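PDB 5TV7: putative peptidoglycan-binding/hydrolysing protein from Peptoclostridium difficile, which probably binds, and may help to hydrolyse, the peptidoglycan of the bacterial cell wall, and is seen here in complex with glutamine hydroxamate. Local coordinates for residues A[60-65]-A[78-83]; A[120-125]-A[132-137]. All coordinates share one frame; numbering follows the deposited sequence.

Interaction 1 (60-65 with 78-83) lies in the five-stranded antiparallel sheet, whereas interaction 2 (120-125 with 132-137) ties a helix to the loop that follows it in the putative peptidoglycan-binding domain of the C-terminal part. Their centres are about 11 Å apart, and they meet directly. The backbone N of Phe62 stands 2.9 Å from the O of Ile134, a probable hydrogen bond that attaches edge strand 60-64 to the loop. Tyr82 CD2 packs 4.0 Å from Ile123 CD1, so Ile123 touches both Tyr82 of the sheet and Ile134. None of the residues lining the glutamine hydroxamate pocket, among them Gln150 and Asp158, belongs to either contact.

Interaction 1: A[60-65]-A[78-83]; sequences EIFVPE and VYASYT
Phe62 and Tyr82 meet ring against ring on one side of an antiparallel sheet, in which strand 26-32 runs between strands 60-64 and 78-87, within a putative N-terminal peptidoglycan-binding domain. Because the two segments are next-but-one neighbours, their backbones stay well separated, the CA atoms of Phe62 and Ala80 being 8.3 Å apart, and side chains must bridge the gap.

The aromatic contact is T-shaped: the edge of Tyr82 is directed at the face of Phe62, with centroids 4.8 Å apart and planes at 81°. Tyr82 CE2 sits over the centre of the Phe62 ring, 3.6 Å from Phe62 CE1. With Phe62 CG anti to the backbone N (chi1 174°), the ring reaches across the intervening strand 26-32. A flat apolar ring suits this buried place, since its face can receive an aromatic C-H edge while Leu26, Ile30 and Ile134 pack around it. Tyrosine suits position 82 because its ring edge faces Phe62 while its OH makes a weak hydrogen bond with Lys119 NZ.

Ala80 adds a smaller apolar contact: its CB lies 3.9 Å from Phe62 CE1, and this small methyl lets the phenyl edge come up to Ala80 O, near the ring plane, with Phe62 CE1 3.7 Å away.

The polar link is indirect: one water donates to the carboxylate oxygen Glu65 OE2 at 3.1 Å and pairs with the phenol hydroxyl Tyr79 OH at 2.6 Å.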
loop_
_atom_site.group_PDB
_atom_site.type_symbol
_atom_site.label_atom_id
_atom_site.label_comp_id
_atom_site.label_asym_id
_atom_site.label_seq_id
_atom_site.Cartn_x
_atom_site.Cartn_y
_atom_site.Cartn_z
ATOM N N GLU A 60 10.696 -6.693 -0.138
ATOM C CA GLU A 60 10.716 -5.237 -0.208
ATOM C C GLU A 60 9.653 -4.618 0.674
ATOM O O GLU A 60 8.516 -5.092 0.716
ATOM C CB GLU A 60 10.538 -4.737 -1.633
ATOM C CG GLU A 60 11.750 -4.989 -2.513
ATOM C CD GLU A 60 11.682 -4.233 -3.826
ATOM O OE1 GLU A 60 10.611 -3.650 -4.128
ATOM O OE2 GLU A 60 12.708 -4.210 -4.548
ATOM N N ILE A 61 10.044 -3.565 1.382
ATOM C CA ILE A 61 9.141 -2.816 2.230
ATOM C C ILE A 61 9.377 -1.352 1.918
ATOM O O ILE A 61 10.524 -0.898 1.916
ATOM C CB ILE A 61 9.408 -3.041 3.741
ATOM C CG1 ILE A 61 9.499 -4.543 4.067
ATOM C CG2 ILE A 61 8.317 -2.359 4.569
ATOM C CD1 ILE A 61 10.024 -4.838 5.447
ATOM N N PHE A 62 8.304 -0.624 1.625
ATOM C CA PHE A 62 8.401 0.813 1.371
ATOM C C PHE A 62 7.982 1.536 2.641
ATOM O O PHE A 62 6.897 1.282 3.187
ATOM C CB PHE A 62 7.541 1.236 0.180
ATOM C CG PHE A 62 7.497 2.730 -0.039
ATOM C CD1 PHE A 62 8.596 3.409 -0.556
ATOM C CD2 PHE A 62 6.348 3.454 0.253
ATOM C CE1 PHE A 62 8.549 4.784 -0.766
ATOM C CE2 PHE A 62 6.299 4.828 0.052
ATOM C CZ PHE A 62 7.399 5.490 -0.460
ATOM N N VAL A 63 8.856 2.424 3.109
ATOM C CA VAL A 63 8.633 3.184 4.328
ATOM C C VAL A 63 8.429 4.640 3.955
ATOM O O VAL A 63 9.370 5.299 3.517
ATOM C CB VAL A 63 9.843 3.076 5.273
ATOM C CG1 VAL A 63 9.627 3.916 6.524
ATOM C CG2 VAL A 63 10.104 1.619 5.628
ATOM N N PRO A 64 7.196 5.151 4.121
ATOM C CA PRO A 64 6.961 6.549 3.788
ATOM C C PRO A 64 7.609 7.507 4.786
ATOM O O PRO A 64 7.837 7.143 5.944
ATOM C CB PRO A 64 5.436 6.678 3.812
ATOM C CG PRO A 64 4.953 5.550 4.624
ATOM C CD PRO A 64 5.987 4.476 4.626
ATOM N N GLU A 65 7.921 8.712 4.318
ATOM C CA GLU A 65 8.507 9.741 5.176
ATOM C C GLU A 65 7.523 10.166 6.286
ATOM O O GLU A 65 7.955 10.655 7.338
ATOM C CB GLU A 65 8.979 10.948 4.345
ATOM C CG GLU A 65 7.873 11.700 3.607
ATOM C CD GLU A 65 8.391 12.765 2.639
ATOM O OE1 GLU A 65 7.544 13.481 2.053
ATOM O OE2 GLU A 65 9.629 12.895 2.445
ATOM N N VAL A 78 16.416 3.042 -0.470
ATOM C CA VAL A 78 16.385 3.649 -1.797
ATOM C C VAL A 78 15.167 4.556 -1.894
ATOM O O VAL A 78 14.042 4.098 -1.703
ATOM C CB VAL A 78 16.290 2.567 -2.892
ATOM C CG1 VAL A 78 16.164 3.204 -4.271
ATOM C CG2 VAL A 78 17.499 1.641 -2.830
ATOM N N TYR A 79 15.385 5.828 -2.215
ATOM C CA TYR A 79 14.289 6.792 -2.302
ATOM C C TYR A 79 13.338 6.460 -3.451
ATOM O O TYR A 79 13.768 6.024 -4.518
ATOM C CB TYR A 79 14.820 8.229 -2.435
ATOM C CG TYR A 79 13.743 9.295 -2.382
ATOM C CD1 TYR A 79 13.239 9.744 -1.164
ATOM C CD2 TYR A 79 13.229 9.857 -3.550
ATOM C CE1 TYR A 79 12.246 10.713 -1.108
ATOM C CE2 TYR A 79 12.236 10.826 -3.508
ATOM C CZ TYR A 79 11.750 11.254 -2.288
ATOM O OH TYR A 79 10.775 12.224 -2.250
ATOM N N ALA A 80 12.043 6.615 -3.189
ATOM C CA ALA A 80 10.997 6.390 -4.181
ATOM C C ALA A 80 9.855 7.357 -3.916
ATOM O O ALA A 80 9.579 7.698 -2.770
ATOM C CB ALA A 80 10.502 4.951 -4.144
ATOM N N SER A 81 9.210 7.796 -4.988
ATOM C CA SER A 81 8.112 8.747 -4.929
ATOM C C SER A 81 6.968 8.228 -5.822
ATOM O O SER A 81 7.131 8.110 -7.035
ATOM C CB SER A 81 8.624 10.106 -5.401
ATOM O OG SER A 81 7.622 11.092 -5.331
ATOM N N TYR A 82 5.824 7.904 -5.216
ATOM C CA TYR A 82 4.689 7.332 -5.953
ATOM C C TYR A 82 3.521 8.273 -6.135
ATOM O O TYR A 82 3.148 9.006 -5.216
ATOM C CB TYR A 82 4.131 6.102 -5.228
ATOM C CG TYR A 82 5.100 4.973 -5.022
ATOM C CD1 TYR A 82 5.448 4.134 -6.068
ATOM C CD2 TYR A 82 5.626 4.702 -3.761
ATOM C CE1 TYR A 82 6.320 3.071 -5.879
ATOM C CE2 TYR A 82 6.506 3.641 -3.560
ATOM C CZ TYR A 82 6.848 2.831 -4.623
ATOM O OH TYR A 82 7.718 1.783 -4.433
ATOM N N THR A 83 2.913 8.197 -7.313
ATOM C CA THR A 83 1.686 8.921 -7.646
ATOM C C THR A 83 0.742 7.884 -8.261
ATOM O O THR A 83 1.168 6.791 -8.611
ATOM C CB THR A 83 1.925 10.080 -8.611
ATOM O OG1 THR A 83 2.634 9.608 -9.758
ATOM C CG2 THR A 83 2.745 11.179 -7.938
HETATM O O HOH W 1 10.632 13.894 -0.321
#

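Interaction 2: A[120-125]-A[132-137]; sequences AAQIML and VGIDSS
Gln122 extends its side chain from helix 116-127 into the following loop, where its amide meets backbone groups of three consecutive residues. Its OE1 accepts from Ser136 N at 2.8 Å, in the carbonyl plane and on a lone pair, and more weakly from Asp135 N at 3.1 Å. At the other end of the amide, NE2 donates a weak bond to Ser137 O at 3.0 Å and also pairs with Thr142 OG1 of the next helix. Ser137 O also accepts from Asn47 ND2, and Gln122 O from Thr126 OG1. Glutamine suits this buried place because one uncharged group supplies both acceptor and donor; its extended chain beyond CG (chi2 169°) carries that group to the loop.

Here, in the predicted C-terminal peptidoglycan-binding domain, the loop bends through an Asx turn. Asp135 OD1 accepts from Ser137 N at 3.1 Å, the donor approaching from above the carboxylate plane, while OD2 is hydrogen-bonded to His44 ND1 and Asn47 ND2. Ser137 OG pairs with Ser114.

Apolar branches pack beside this polar network. Val132 CG2 rests 3.9 Å from Gln122 CB, on the aliphatic base of the glutamine. The branched side chains of Ile123 and Ile134 cross at about a right angle, Ile123 CG1 lying 3.9 Å from Ile134 CG2.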
loop_
_atom_site.group_PDB
_atom_site.type_symbol
_atom_site.label_atom_id
_atom_site.label_comp_id
_atom_site.label_asym_id
_atom_site.label_seq_id
_atom_site.Cartn_x
_atom_site.Cartn_y
_atom_site.Cartn_z
ATOM N N ALA A 120 -0.207 -1.978 -4.356
ATOM C CA ALA A 120 -0.911 -0.823 -4.895
ATOM C C ALA A 120 -1.963 -0.319 -3.920
ATOM O O ALA A 120 -2.056 0.884 -3.668
ATOM C CB ALA A 120 -1.548 -1.161 -6.235
ATOM N N ALA A 121 -2.730 -1.241 -3.347
ATOM C CA ALA A 121 -3.761 -0.868 -2.374
ATOM C C ALA A 121 -3.130 -0.238 -1.135
ATOM O O ALA A 121 -3.647 0.730 -0.606
ATOM C CB ALA A 121 -4.598 -2.083 -1.986
ATOM N N GLN A 122 -1.990 -0.777 -0.701
ATOM C CA GLN A 122 -1.312 -0.263 0.485
ATOM C C GLN A 122 -0.793 1.149 0.267
ATOM O O GLN A 122 -0.846 1.977 1.171
ATOM C CB GLN A 122 -0.182 -1.209 0.912
ATOM C CG GLN A 122 -0.739 -2.479 1.543
ATOM C CD GLN A 122 0.286 -3.573 1.745
ATOM O OE1 GLN A 122 1.334 -3.623 1.078
ATOM N NE2 GLN A 122 -0.026 -4.482 2.655
ATOM N N ILE A 123 -0.278 1.405 -0.927
ATOM C CA ILE A 123 0.191 2.719 -1.273
ATOM C C ILE A 123 -0.968 3.714 -1.237
ATOM O O ILE A 123 -0.852 4.755 -0.625
ATOM C CB ILE A 123 0.894 2.727 -2.629
ATOM C CG1 ILE A 123 2.273 2.080 -2.461
ATOM C CG2 ILE A 123 1.034 4.153 -3.144
ATOM C CD1 ILE A 123 2.938 1.691 -3.752
HETATM N N MSE A 124 -2.083 3.362 -1.851
HETATM C CA MSE A 124 -3.257 4.249 -1.878
HETATM C C MSE A 124 -3.849 4.480 -0.499
HETATM O O MSE A 124 -4.203 5.613 -0.149
HETATM C CB MSE A 124 -4.282 3.669 -2.852
HETATM C CG MSE A 124 -3.760 3.862 -4.271
HETATM SE SE MSE A 124 -5.137 3.423 -5.594
HETATM C CE MSE A 124 -5.092 1.496 -5.369
ATOM N N LEU A 125 -3.953 3.422 0.298
ATOM C CA LEU A 125 -4.480 3.545 1.669
ATOM C C LEU A 125 -3.561 4.447 2.493
ATOM O O LEU A 125 -4.033 5.319 3.239
ATOM C CB LEU A 125 -4.625 2.178 2.325
ATOM C CG LEU A 125 -5.725 1.282 1.779
ATOM C CD1 LEU A 125 -5.519 -0.157 2.231
ATOM C CD2 LEU A 125 -7.092 1.788 2.219
ATOM N N VAL A 132 -0.832 1.178 7.427
ATOM C CA VAL A 132 -0.654 -0.197 6.986
ATOM C C VAL A 132 0.806 -0.249 6.602
ATOM O O VAL A 132 1.383 0.774 6.231
ATOM C CB VAL A 132 -1.499 -0.562 5.741
ATOM C CG1 VAL A 132 -2.956 -0.239 5.960
ATOM C CG2 VAL A 132 -1.016 0.161 4.487
ATOM N N GLY A 133 1.421 -1.407 6.692
ATOM C CA GLY A 133 2.806 -1.529 6.241
ATOM C C GLY A 133 2.726 -1.750 4.746
ATOM O O GLY A 133 1.840 -2.481 4.281
ATOM N N ILE A 134 3.607 -1.111 3.981
ATOM C CA ILE A 134 3.599 -1.280 2.528
ATOM C C ILE A 134 4.625 -2.342 2.155
ATOM O O ILE A 134 5.756 -2.032 1.755
ATOM C CB ILE A 134 3.857 0.050 1.805
ATOM C CG1 ILE A 134 2.817 1.084 2.256
ATOM C CG2 ILE A 134 3.820 -0.160 0.292
ATOM C CD1 ILE A 134 3.162 2.503 1.883
ATOM N N ASP A 135 4.212 -3.601 2.309
ATOM C CA ASP A 135 5.077 -4.766 2.050
ATOM C C ASP A 135 4.468 -5.809 1.126
ATOM O O ASP A 135 4.949 -6.930 1.078
ATOM C CB ASP A 135 5.451 -5.434 3.377
ATOM C CG ASP A 135 4.235 -5.981 4.148
ATOM O OD1 ASP A 135 3.067 -5.863 3.679
ATOM O OD2 ASP A 135 4.469 -6.531 5.248
ATOM N N SER A 136 3.382 -5.457 0.432
ATOM C CA SER A 136 2.720 -6.377 -0.510
ATOM C C SER A 136 2.008 -7.572 0.119
ATOM O O SER A 136 1.548 -8.417 -0.624
ATOM C CB SER A 136 3.708 -6.919 -1.575
ATOM O OG SER A 136 4.424 -5.878 -2.186
ATOM N N SER A 137 1.934 -7.664 1.455
ATOM C CA SER A 137 1.203 -8.755 2.120
ATOM C C SER A 137 -0.042 -8.208 2.833
ATOM O O SER A 137 0.048 -7.298 3.651
ATOM C CB SER A 137 2.094 -9.516 3.091
ATOM O OG SER A 137 2.966 -10.385 2.383
#